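Long-range contacts in GrpU microcompartment shell protein (Pectobacterium wasabiae, PDB 4OLP), which forms part of the protein shell of a glycyl-radical propanediol-type bacterial microcompartment and probably carries an iron-sulfur cluster for electron transfer: residues K3-A8 and A84-M89; R20-S25 and A61-F66; R33-G38 and F79-A84; L39-V44 and I73-I78. All coordinates share one frame; numbering follows the deposited sequence.

Contact 1: residues K3-A8 and A84-M89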
loop_
_atom_site.group_PDB
_atom_site.type_symbol
_atom_site.label_atom_id
_atom_site.label_comp_id
_atom_site.label_asym_id
_atom_site.label_seq_id
_atom_site.Cartn_x
_atom_site.Cartn_y
_atom_site.Cartn_z
ATOM N N LYS B 3 11.599 -0.357 18.760
ATOM C CA LYS B 3 13.003 -0.678 18.541
ATOM C C LYS B 3 13.453 -2.016 19.127
ATOM O O LYS B 3 12.872 -2.542 20.070
ATOM C CB LYS B 3 13.874 0.449 19.084
ATOM C CG LYS B 3 13.982 0.473 20.595
ATOM C CD LYS B 3 14.644 1.727 21.124
ATOM C CE LYS B 3 14.711 1.662 22.637
ATOM N NZ LYS B 3 15.185 2.938 23.234
ATOM N N ARG B 4 14.517 -2.559 18.559
ATOM C CA ARG B 4 14.976 -3.882 18.946
ATOM C C ARG B 4 16.438 -4.076 18.527
ATOM O O ARG B 4 16.903 -3.513 17.525
ATOM C CB ARG B 4 14.015 -4.890 18.373
ATOM C CG ARG B 4 14.167 -6.311 18.827
ATOM C CD ARG B 4 13.573 -6.559 20.214
ATOM N NE ARG B 4 12.122 -6.391 20.293
ATOM C CZ ARG B 4 11.423 -6.737 21.368
ATOM N NH1 ARG B 4 12.039 -7.304 22.399
ATOM N NH2 ARG B 4 10.115 -6.541 21.400
ATOM N N ILE B 5 17.196 -4.767 19.370
ATOM C CA ILE B 5 18.621 -4.975 19.133
ATOM C C ILE B 5 18.886 -6.446 19.133
ATOM O O ILE B 5 18.506 -7.139 20.059
ATOM C CB ILE B 5 19.491 -4.326 20.210
ATOM C CG1 ILE B 5 19.377 -2.807 20.137
ATOM C CG2 ILE B 5 20.949 -4.729 20.027
ATOM C CD1 ILE B 5 19.749 -2.113 21.427
ATOM N N ILE B 6 19.525 -6.926 18.081
ATOM C CA ILE B 6 19.854 -8.329 17.971
ATOM C C ILE B 6 21.317 -8.445 18.322
ATOM O O ILE B 6 22.170 -7.936 17.601
ATOM C CB ILE B 6 19.598 -8.857 16.547
ATOM C CG1 ILE B 6 18.110 -8.817 16.249
ATOM C CG2 ILE B 6 20.129 -10.281 16.378
ATOM C CD1 ILE B 6 17.774 -8.851 14.774
ATOM N N ASN B 7 21.600 -9.098 19.448
ATOM C CA ASN B 7 22.976 -9.345 19.857
ATOM C C ASN B 7 23.466 -10.622 19.207
ATOM O O ASN B 7 22.777 -11.639 19.219
ATOM C CB ASN B 7 23.090 -9.427 21.374
ATOM C CG ASN B 7 22.697 -8.122 22.046
ATOM O OD1 ASN B 7 21.599 -8.014 22.599
ATOM N ND2 ASN B 7 23.574 -7.106 21.975
ATOM N N ALA B 8 24.646 -10.543 18.607
ATOM C CA ALA B 8 25.319 -11.711 18.074
ATOM C C ALA B 8 24.413 -12.422 17.102
ATOM O O ALA B 8 23.985 -13.554 17.368
ATOM C CB ALA B 8 25.726 -12.649 19.199
ATOM N N ALA B 84 28.521 0.817 20.113
ATOM C CA ALA B 84 28.097 1.758 19.089
ATOM C C ALA B 84 26.603 1.618 18.766
ATOM O O ALA B 84 25.874 2.613 18.696
ATOM C CB ALA B 84 28.929 1.544 17.845
ATOM N N VAL B 85 26.143 0.384 18.602
ATOM C CA VAL B 85 24.750 0.156 18.258
ATOM C C VAL B 85 23.874 0.682 19.385
ATOM O O VAL B 85 22.914 1.407 19.137
ATOM C CB VAL B 85 24.457 -1.334 17.999
ATOM C CG1 VAL B 85 22.962 -1.577 17.846
ATOM C CG2 VAL B 85 25.192 -1.796 16.751
ATOM N N ASN B 86 24.226 0.333 20.619
ATOM C CA ASN B 86 23.495 0.795 21.797
ATOM C C ASN B 86 23.490 2.289 21.938
ATOM O O ASN B 86 22.455 2.888 22.236
ATOM C CB ASN B 86 24.090 0.223 23.064
ATOM C CG ASN B 86 23.714 -1.213 23.270
ATOM O OD1 ASN B 86 22.552 -1.600 23.123
ATOM N ND2 ASN B 86 24.687 -2.010 23.636
ATOM N N GLU B 87 24.644 2.897 21.726
ATOM C CA GLU B 87 24.700 4.320 21.742
ATOM C C GLU B 87 23.749 4.928 20.729
ATOM O O GLU B 87 23.082 5.892 21.050
ATOM C CB GLU B 87 26.089 4.798 21.441
ATOM C CG GLU B 87 26.153 6.318 21.471
ATOM C CD GLU B 87 27.526 6.916 21.217
ATOM O OE1 GLU B 87 28.472 6.234 20.759
ATOM O OE2 GLU B 87 27.645 8.120 21.473
ATOM N N ALA B 88 23.711 4.371 19.512
ATOM C CA ALA B 88 22.915 4.923 18.432
ATOM C C ALA B 88 21.438 4.837 18.769
ATOM O O ALA B 88 20.718 5.807 18.613
ATOM C CB ALA B 88 23.220 4.195 17.131
ATOM N N MET B 89 20.998 3.687 19.267
ATOM C CA MET B 89 19.585 3.484 19.628
ATOM C C MET B 89 19.149 4.419 20.741
ATOM O O MET B 89 18.004 4.874 20.770
ATOM C CB MET B 89 19.329 2.044 20.071
ATOM C CG MET B 89 19.639 1.007 19.014
ATOM S SD MET B 89 18.745 1.229 17.478
ATOM C CE MET B 89 17.260 0.301 17.845
#
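In this BMC-type alpha/beta fold, helix 82-92 packs against one face of strand 3-7, the outermost strand of the chain's own sheet, and the two short segments are almost exactly antiparallel (178°) with axes 10.1 Å apart. No hydrogen bond joins them, so the contact is mostly side-chain packing, with the M89 methyl also lying against the backbone oxygen of R4. I5 points toward the helix with CG1 anti to its carbonyl carbon (chi1 -67°). The chains of I5 and M89 slide past each other in opposite directions, bringing I5 CD1 to 3.9 Å from M89 CG, while I5 CG2 meets V85 CG1 at 4.3 Å. V85 and M89 form the buried part and extend to strand 36-42, against A36 and I40.

The polar ends of N86 and K3 lie on the more exposed margin. There N86 crosses I5 at about a right angle, laying its amide oxygen beside the CD1 methyl, and the K3 chain runs out extended beyond CG to a salt bridge with E93. R4 turns to the other face of the strand, where it forms a salt bridge with D46 of the second subunit. M89, bent at both chi2 and chi3, folds its terminal methyl toward the strand, so that M89 CE lies 3.6 Å from K3 CB.

Contact 2: residues R20-S25 and A61-F66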
loop_
_atom_site.group_PDB
_atom_site.type_symbol
_atom_site.label_atom_id
_atom_site.label_comp_id
_atom_site.label_asym_id
_atom_site.label_seq_id
_atom_site.Cartn_x
_atom_site.Cartn_y
_atom_site.Cartn_z
ATOM N N ARG B 20 16.753 -8.071 2.142
ATOM C CA ARG B 20 15.825 -6.973 2.235
ATOM C C ARG B 20 16.466 -5.591 2.200
ATOM O O ARG B 20 15.796 -4.594 2.512
ATOM C CB ARG B 20 15.013 -7.084 3.502
ATOM C CG ARG B 20 13.796 -7.984 3.420
ATOM C CD ARG B 20 12.692 -7.016 3.808
ATOM N NE ARG B 20 11.389 -7.507 4.236
ATOM C CZ ARG B 20 10.583 -6.818 5.053
ATOM N NH1 ARG B 20 10.962 -5.646 5.565
ATOM N NH2 ARG B 20 9.393 -7.302 5.386
ATOM N N MET B 21 17.741 -5.519 1.820
ATOM C CA MET B 21 18.385 -4.236 1.597
ATOM C C MET B 21 18.858 -4.076 0.145
ATOM O O MET B 21 18.953 -5.052 -0.587
ATOM C CB MET B 21 19.509 -3.972 2.577
ATOM C CG MET B 21 20.451 -5.113 2.838
ATOM S SD MET B 21 21.205 -4.866 4.473
ATOM C CE MET B 21 22.740 -4.120 3.948
ATOM N N PRO B 22 19.107 -2.822 -0.279
ATOM C CA PRO B 22 19.658 -2.533 -1.592
ATOM C C PRO B 22 20.996 -3.221 -1.860
ATOM O O PRO B 22 21.827 -3.358 -0.945
ATOM C CB PRO B 22 19.846 -1.015 -1.566
ATOM C CG PRO B 22 18.958 -0.509 -0.495
ATOM C CD PRO B 22 18.853 -1.596 0.509
ATOM N N SER B 23 21.220 -3.613 -3.115
ATOM C CA SER B 23 22.441 -4.326 -3.477
ATOM C C SER B 23 23.677 -3.508 -3.069
ATOM O O SER B 23 24.649 -4.054 -2.553
ATOM C CB SER B 23 22.462 -4.650 -4.971
ATOM O OG SER B 23 22.560 -3.472 -5.739
ATOM N N GLU B 24 23.590 -2.191 -3.237
ATOM C CA GLU B 24 24.686 -1.272 -2.913
ATOM C C GLU B 24 25.101 -1.334 -1.438
ATOM O O GLU B 24 26.285 -1.347 -1.117
ATOM C CB GLU B 24 24.289 0.170 -3.244
ATOM C CG GLU B 24 24.122 0.505 -4.733
ATOM C CD GLU B 24 22.860 -0.029 -5.408
ATOM O OE1 GLU B 24 22.789 -0.080 -6.681
ATOM O OE2 GLU B 24 21.924 -0.385 -4.672
ATOM N N SER B 25 24.113 -1.376 -0.546
ATOM C CA SER B 25 24.372 -1.465 0.893
ATOM C C SER B 25 24.981 -2.808 1.277
ATOM O O SER B 25 25.765 -2.879 2.212
ATOM C CB SER B 25 23.086 -1.197 1.709
ATOM O OG SER B 25 22.409 -0.052 1.226
ATOM N N ALA B 61 27.388 0.817 10.411
ATOM C CA ALA B 61 26.909 0.877 9.060
ATOM C C ALA B 61 25.376 0.949 9.148
ATOM O O ALA B 61 24.779 0.485 10.120
ATOM C CB ALA B 61 27.353 -0.379 8.377
ATOM N N VAL B 62 24.751 1.598 8.182
ATOM C CA VAL B 62 23.302 1.760 8.201
ATOM C C VAL B 62 22.701 1.364 6.881
ATOM O O VAL B 62 23.342 1.453 5.820
ATOM C CB VAL B 62 22.842 3.202 8.488
ATOM C CG1 VAL B 62 22.948 3.479 9.976
ATOM C CG2 VAL B 62 23.638 4.218 7.670
ATOM N N SER B 63 21.446 0.962 6.948
ATOM C CA SER B 63 20.735 0.642 5.747
ATOM C C SER B 63 19.255 0.667 6.018
ATOM O O SER B 63 18.808 0.491 7.151
ATOM C CB SER B 63 21.173 -0.708 5.207
ATOM O OG SER B 63 20.377 -1.066 4.100
ATOM N N GLU B 64 18.516 0.951 4.956
ATOM C CA GLU B 64 17.094 0.837 4.956
ATOM C C GLU B 64 16.813 -0.625 4.866
ATOM O O GLU B 64 17.544 -1.349 4.203
ATOM C CB GLU B 64 16.545 1.396 3.634
ATOM C CG GLU B 64 17.050 2.777 3.199
ATOM C CD GLU B 64 17.939 2.698 1.962
ATOM O OE1 GLU B 64 19.101 2.242 2.116
ATOM O OE2 GLU B 64 17.487 3.106 0.864
ATOM N N ILE B 65 15.711 -1.038 5.475
ATOM C CA ILE B 65 15.151 -2.369 5.285
ATOM C C ILE B 65 13.750 -2.176 4.721
ATOM O O ILE B 65 12.975 -1.355 5.249
ATOM C CB ILE B 65 15.084 -3.115 6.635
ATOM C CG1 ILE B 65 16.484 -3.245 7.260
ATOM C CG2 ILE B 65 14.460 -4.488 6.489
ATOM C CD1 ILE B 65 17.508 -3.973 6.407
ATOM N N PHE B 66 13.431 -2.934 3.666
ATOM C CA PHE B 66 12.164 -2.783 2.912
ATOM C C PHE B 66 10.932 -3.511 3.503
ATOM O O PHE B 66 10.387 -4.495 2.962
ATOM C CB PHE B 66 12.391 -3.226 1.470
ATOM C CG PHE B 66 13.426 -2.426 0.750
ATOM C CD1 PHE B 66 13.347 -1.032 0.712
ATOM C CD2 PHE B 66 14.475 -3.056 0.097
ATOM C CE1 PHE B 66 14.300 -0.284 0.045
ATOM C CE2 PHE B 66 15.431 -2.312 -0.570
ATOM C CZ PHE B 66 15.341 -0.926 -0.602
#
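R20 O is the best-held polar atom between the segments, gripped by their one hydrogen bond: F66 N donates to R20 O at 3.1 Å, nearly straight at 162° and in the carbonyl plane. The same oxygen lies obliquely against the F66 ring. R20 bends at chi2, which sends its guanidinium past the end of the strand; F66 O sits over one face of that group, a position that gives no hydrogen bond. R20 NH2 instead forms a salt bridge to another chain, with E64 of the second subunit.

P22 crosses F66 obliquely, P22 CG coming 3.6 Å from F66 CZ. The side chains of P22 and E64 cross at about a right angle, P22 CG lying near E64 OE1. Farther along, the S63 hydroxyl is buried and turned back on its own strand, S63 OG donating to E64 O at 2.8 Å from above the carbonyl plane. M21 and S25 close over it: M21 CB is 3.4 Å and S25 CB 3.6 Å from S63 OG.

Segment 20-25, which leads from helix 11-19 into the short, weakly bonded helix 23-26, thus covers one side of strand 60-65, the outermost strand within this chain of the BMC-fold sheet, whose V62 points away to pack on helix 44-56 while its backbone pairs with strand 74-80.

Contact 3: residues R33-G38 and F79-A84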
loop_
_atom_site.group_PDB
_atom_site.type_symbol
_atom_site.label_atom_id
_atom_site.label_comp_id
_atom_site.label_asym_id
_atom_site.label_seq_id
_atom_site.Cartn_x
_atom_site.Cartn_y
_atom_site.Cartn_z
ATOM N N ARG B 33 32.453 -4.873 11.857
ATOM C CA ARG B 33 32.253 -5.979 12.780
ATOM C C ARG B 33 30.827 -5.981 13.346
ATOM O O ARG B 33 30.428 -5.045 14.027
ATOM C CB ARG B 33 33.187 -5.833 13.950
ATOM C CG ARG B 33 32.905 -6.786 15.089
ATOM C CD ARG B 33 34.001 -6.698 16.102
ATOM N NE ARG B 33 33.576 -7.441 17.289
ATOM C CZ ARG B 33 34.386 -8.020 18.159
ATOM N NH1 ARG B 33 33.832 -8.655 19.166
ATOM N NH2 ARG B 33 35.725 -7.995 18.019
ATOM N N ILE B 34 30.051 -7.026 13.082
ATOM C CA ILE B 34 28.665 -6.946 13.472
ATOM C C ILE B 34 28.372 -7.720 14.738
ATOM O O ILE B 34 27.915 -8.863 14.690
ATOM C CB ILE B 34 27.747 -7.377 12.326
ATOM C CG1 ILE B 34 27.992 -6.478 11.108
ATOM C CG2 ILE B 34 26.290 -7.285 12.745
ATOM C CD1 ILE B 34 27.356 -6.958 9.832
ATOM N N ASP B 35 28.674 -7.100 15.865
ATOM C CA ASP B 35 28.348 -7.695 17.147
ATOM C C ASP B 35 26.834 -7.625 17.289
ATOM O O ASP B 35 26.208 -8.553 17.796
ATOM C CB ASP B 35 28.969 -6.916 18.303
ATOM C CG ASP B 35 30.440 -7.055 18.398
ATOM O OD1 ASP B 35 30.913 -8.190 18.223
ATOM O OD2 ASP B 35 31.140 -6.065 18.722
ATOM N N ALA B 36 26.250 -6.517 16.836
ATOM C CA ALA B 36 24.840 -6.282 17.064
ATOM C C ALA B 36 24.168 -5.591 15.884
ATOM O O ALA B 36 24.819 -4.971 15.048
ATOM C CB ALA B 36 24.678 -5.447 18.312
ATOM N N ILE B 37 22.855 -5.742 15.822
ATOM C CA ILE B 37 22.029 -5.055 14.847
ATOM C C ILE B 37 20.878 -4.377 15.573
ATOM O O ILE B 37 20.095 -5.037 16.256
ATOM C CB ILE B 37 21.444 -6.024 13.802
ATOM C CG1 ILE B 37 22.564 -6.798 13.106
ATOM C CG2 ILE B 37 20.643 -5.243 12.778
ATOM C CD1 ILE B 37 22.090 -7.946 12.240
ATOM N N GLY B 38 20.767 -3.072 15.393
ATOM C CA GLY B 38 19.667 -2.337 15.952
ATOM C C GLY B 38 18.653 -2.109 14.850
ATOM O O GLY B 38 19.006 -1.722 13.720
ATOM N N PHE B 79 24.251 -1.536 12.012
ATOM C CA PHE B 79 25.137 -2.665 12.185
ATOM C C PHE B 79 26.427 -2.172 12.732
ATOM O O PHE B 79 26.985 -1.178 12.238
ATOM C CB PHE B 79 25.458 -3.339 10.861
ATOM C CG PHE B 79 24.268 -3.693 10.049
ATOM C CD1 PHE B 79 23.674 -2.759 9.206
ATOM C CD2 PHE B 79 23.780 -4.966 10.072
ATOM C CE1 PHE B 79 22.584 -3.082 8.429
ATOM C CE2 PHE B 79 22.692 -5.313 9.291
ATOM C CZ PHE B 79 22.083 -4.372 8.477
ATOM N N GLY B 80 26.918 -2.865 13.750
ATOM C CA GLY B 80 28.195 -2.509 14.310
ATOM C C GLY B 80 28.473 -3.217 15.598
ATOM O O GLY B 80 27.980 -4.326 15.851
ATOM N N GLU B 81 29.324 -2.565 16.384
ATOM C CA GLU B 81 29.805 -3.100 17.629
ATOM C C GLU B 81 28.800 -2.754 18.729
ATOM O O GLU B 81 28.051 -1.772 18.611
ATOM C CB GLU B 81 31.162 -2.498 17.914
ATOM C CG GLU B 81 32.251 -3.031 17.009
ATOM C CD GLU B 81 33.137 -1.926 16.415
ATOM O OE1 GLU B 81 34.052 -1.486 17.100
ATOM O OE2 GLU B 81 32.938 -1.479 15.251
ATOM N N VAL B 82 28.764 -3.582 19.773
ATOM C CA VAL B 82 27.661 -3.537 20.742
ATOM C C VAL B 82 27.513 -2.141 21.311
ATOM O O VAL B 82 26.395 -1.650 21.443
ATOM C CB VAL B 82 27.841 -4.520 21.920
ATOM C CG1 VAL B 82 26.573 -4.555 22.757
ATOM C CG2 VAL B 82 28.160 -5.918 21.421
ATOM N N ALA B 83 28.636 -1.539 21.681
ATOM C CA ALA B 83 28.646 -0.206 22.282
ATOM C C ALA B 83 28.033 0.825 21.350
ATOM O O ALA B 83 27.115 1.563 21.736
ATOM C CB ALA B 83 30.067 0.201 22.627
ATOM N N ALA B 84 28.521 0.817 20.113
ATOM C CA ALA B 84 28.097 1.758 19.089
ATOM C C ALA B 84 26.603 1.618 18.766
ATOM O O ALA B 84 25.874 2.613 18.696
ATOM C CB ALA B 84 28.929 1.544 17.845
#
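A classic beta bulge opens the pairing of strands 36-42 and 74-80, with D35 and A36 both facing G80. The G80 carbonyl oxygen accepts from two successive amides: A36 N gives a good bond, 3.0 Å and 164°, nearly along the C=O axis, whereas D35 N gives a weak, strongly bent one of 121°. G80 N returns a bond to A36 O at 3.2 Å, completing the hydrogen-bonded antiparallel pair. At I37 and F79, the adjoining non-hydrogen-bonded pair, the regular register of this BMC-fold sheet takes over.

On the side of the sheet that carries I37 and F79, the two side chains lie next to each other and point the same way; I37 CG1 comes within 3.7 Å of F79 CD2. I34 runs alongside the same phenylalanine, with I34 CG1 against F79 CB. Helix 11-19 covers this face through L14, which touches both isoleucines.

Past the bulge the chain turns into helix 82-92, with E81 at the N-cap position. Here R33, extended from CG to NE, grips D35 side-on in a salt bridge within the segment: NE and NH1 both donate to D35 OD1, in the guanidinium plane, with R33 NE 2.9 Å from D35 OD1. NH1 meets the syn lone pair of that oxygen, while NE approaches it from above the carboxylate plane. The carboxylate's other oxygen rests against the helix start, at E81 CA, and D35 crosses V82 at about a right angle, putting D35 CB 3.4 Å from V82 CG2.

Contact 4: residues L39-V44 and I73-I78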
loop_
_atom_site.group_PDB
_atom_site.type_symbol
_atom_site.label_atom_id
_atom_site.label_comp_id
_atom_site.label_asym_id
_atom_site.label_seq_id
_atom_site.Cartn_x
_atom_site.Cartn_y
_atom_site.Cartn_z
ATOM N N LEU B 39 17.395 -2.405 15.148
ATOM C CA LEU B 39 16.343 -2.243 14.186
ATOM C C LEU B 39 15.373 -1.290 14.797
ATOM O O LEU B 39 14.903 -1.517 15.902
ATOM C CB LEU B 39 15.658 -3.574 13.904
ATOM C CG LEU B 39 16.573 -4.642 13.318
ATOM C CD1 LEU B 39 15.864 -5.982 13.246
ATOM C CD2 LEU B 39 17.048 -4.226 11.930
ATOM N N ILE B 40 15.049 -0.229 14.068
ATOM C CA ILE B 40 14.108 0.754 14.566
ATOM C C ILE B 40 13.241 1.274 13.425
ATOM O O ILE B 40 13.726 1.478 12.305
ATOM C CB ILE B 40 14.846 1.881 15.312
ATOM C CG1 ILE B 40 13.858 2.943 15.799
ATOM C CG2 ILE B 40 15.927 2.495 14.434
ATOM C CD1 ILE B 40 14.312 3.670 17.047
ATOM N N MET B 41 11.952 1.443 13.707
ATOM C CA MET B 41 11.003 1.926 12.698
ATOM C C MET B 41 10.835 3.428 12.806
ATOM O O MET B 41 10.519 3.952 13.876
ATOM C CB MET B 41 9.684 1.200 12.823
ATOM C CG MET B 41 9.758 -0.159 12.172
ATOM S SD MET B 41 8.156 -0.917 11.889
ATOM C CE MET B 41 7.441 -0.847 13.533
ATOM N N LEU B 42 11.100 4.121 11.707
ATOM C CA LEU B 42 11.186 5.583 11.715
ATOM C C LEU B 42 10.440 6.178 10.544
ATOM O O LEU B 42 10.393 5.551 9.475
ATOM C CB LEU B 42 12.634 6.018 11.601
ATOM C CG LEU B 42 13.525 5.803 12.819
ATOM C CD1 LEU B 42 14.999 5.966 12.449
ATOM C CD2 LEU B 42 13.146 6.765 13.931
ATOM N N PRO B 43 9.861 7.392 10.736
ATOM C CA PRO B 43 9.371 8.152 9.582
ATOM C C PRO B 43 10.549 8.517 8.688
ATOM O O PRO B 43 11.699 8.528 9.153
ATOM C CB PRO B 43 8.744 9.417 10.204
ATOM C CG PRO B 43 8.650 9.167 11.668
ATOM C CD PRO B 43 9.699 8.150 11.996
ATOM N N VAL B 44 10.297 8.816 7.423
ATOM C CA VAL B 44 11.432 8.871 6.503
ATOM C C VAL B 44 12.370 10.057 6.778
ATOM O O VAL B 44 13.574 9.894 6.635
ATOM C CB VAL B 44 11.071 8.698 4.989
ATOM C CG1 VAL B 44 9.664 8.137 4.803
ATOM C CG2 VAL B 44 11.290 9.979 4.181
ATOM N N ILE B 73 6.402 5.241 7.223
ATOM C CA ILE B 73 7.224 4.803 8.341
ATOM C C ILE B 73 7.917 3.484 7.943
ATOM O O ILE B 73 7.249 2.478 7.749
ATOM C CB ILE B 73 6.347 4.605 9.609
ATOM C CG1 ILE B 73 5.553 5.887 9.938
ATOM C CG2 ILE B 73 7.203 4.196 10.802
ATOM C CD1 ILE B 73 4.085 5.661 10.256
ATOM N N THR B 74 9.242 3.492 7.786
ATOM C CA THR B 74 10.008 2.288 7.321
ATOM C C THR B 74 11.042 1.876 8.383
ATOM O O THR B 74 10.963 2.391 9.509
ATOM C CB THR B 74 10.636 2.500 5.908
ATOM O OG1 THR B 74 11.335 1.318 5.486
ATOM C CG2 THR B 74 11.591 3.691 5.879
ATOM N N THR B 75 11.984 0.972 8.044
ATOM C CA THR B 75 12.941 0.436 9.034
ATOM C C THR B 75 14.402 0.742 8.723
ATOM O O THR B 75 14.858 0.581 7.590
ATOM C CB THR B 75 12.800 -1.081 9.180
ATOM O OG1 THR B 75 11.434 -1.364 9.437
ATOM C CG2 THR B 75 13.633 -1.612 10.350
ATOM N N LEU B 76 15.109 1.208 9.749
ATOM C CA LEU B 76 16.534 1.459 9.672
ATOM C C LEU B 76 17.214 0.342 10.434
ATOM O O LEU B 76 16.727 -0.091 11.494
ATOM C CB LEU B 76 16.881 2.793 10.332
ATOM C CG LEU B 76 18.351 3.221 10.371
ATOM C CD1 LEU B 76 18.948 3.492 8.996
ATOM C CD2 LEU B 76 18.468 4.460 11.244
ATOM N N ALA B 77 18.320 -0.135 9.876
ATOM C CA ALA B 77 19.111 -1.164 10.513
ATOM C C ALA B 77 20.461 -0.548 10.765
ATOM O O ALA B 77 20.984 0.109 9.894
ATOM C CB ALA B 77 19.225 -2.382 9.614
ATOM N N ILE B 78 20.989 -0.739 11.977
ATOM C CA ILE B 78 22.275 -0.207 12.395
ATOM C C ILE B 78 23.161 -1.385 12.754
ATOM O O ILE B 78 22.840 -2.166 13.650
ATOM C CB ILE B 78 22.103 0.726 13.581
ATOM C CG1 ILE B 78 21.570 2.054 13.085
ATOM C CG2 ILE B 78 23.420 1.047 14.273
ATOM C CD1 ILE B 78 20.574 2.668 14.047
#
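Four backbone hydrogen bonds tie these strands together in two reciprocal pairs. I40 N gives to L76 O at 3.1 Å and L76 N to I40 O at 2.9 Å, both nearly straight and nearly along the C=O axes. L42 N donates to T74 O at 2.8 Å, also nearly along the C=O axis, though slightly less straight; the return bond from T74 N to L42 O is more bent (144°), its donor standing above the carbonyl plane. Between these pairs come CA-H...O contacts, among them M41 CA to T74 O at 3.2 Å.

The strands are the two central ones of the antiparallel BMC sheet, flanked by strands 3-7 and 60-65, and their segments run at 146° to each other.

Apolar contacts divide between the two faces. On the face of I40, L42, T74 and L76, L42 crosses L76 obliquely, L42 CD1 lying 4.0 Å from L76 CD2. Helices cover this side: 44-56 lies on L76, and 82-92 lies on I40. Across the sheet, L39 directs a branch over its partner, so that L39 CD2 is 3.7 Å from A77 CB.

On this second face a polar group joins in: M41 CG passes 3.4 Å from T75 OG1 before the bend at chi3 carries the methionine's tip away from the partner strand. Y48, P45 and V44 of the second subunit pack there on L39, M41 and T75 respectively.

Overall arrangement
All four contacts are organised by one antiparallel sheet. Contact 4 holds the end of the central strand pair at residues 39-42 and 74-78, contact 3 the end at 36-38 and 79-80; their centres lie about 16 Å apart, with G38 O 2.8 Å from I78 N bridging them. Contact 1 adds the outer strand and shares helix 82-92 with contact 3, the two centres only about 6 Å apart. Contact 2 sits across the chain's centre, about 17 Å from contact 1 between centres, and meets contact 4 where I65 N lies 2.8 Å from T75 O. Contacts 2 and 4 flank the unmodelled, probably disordered loop 67-72; this ligand-free structure holds no cluster to relate them to.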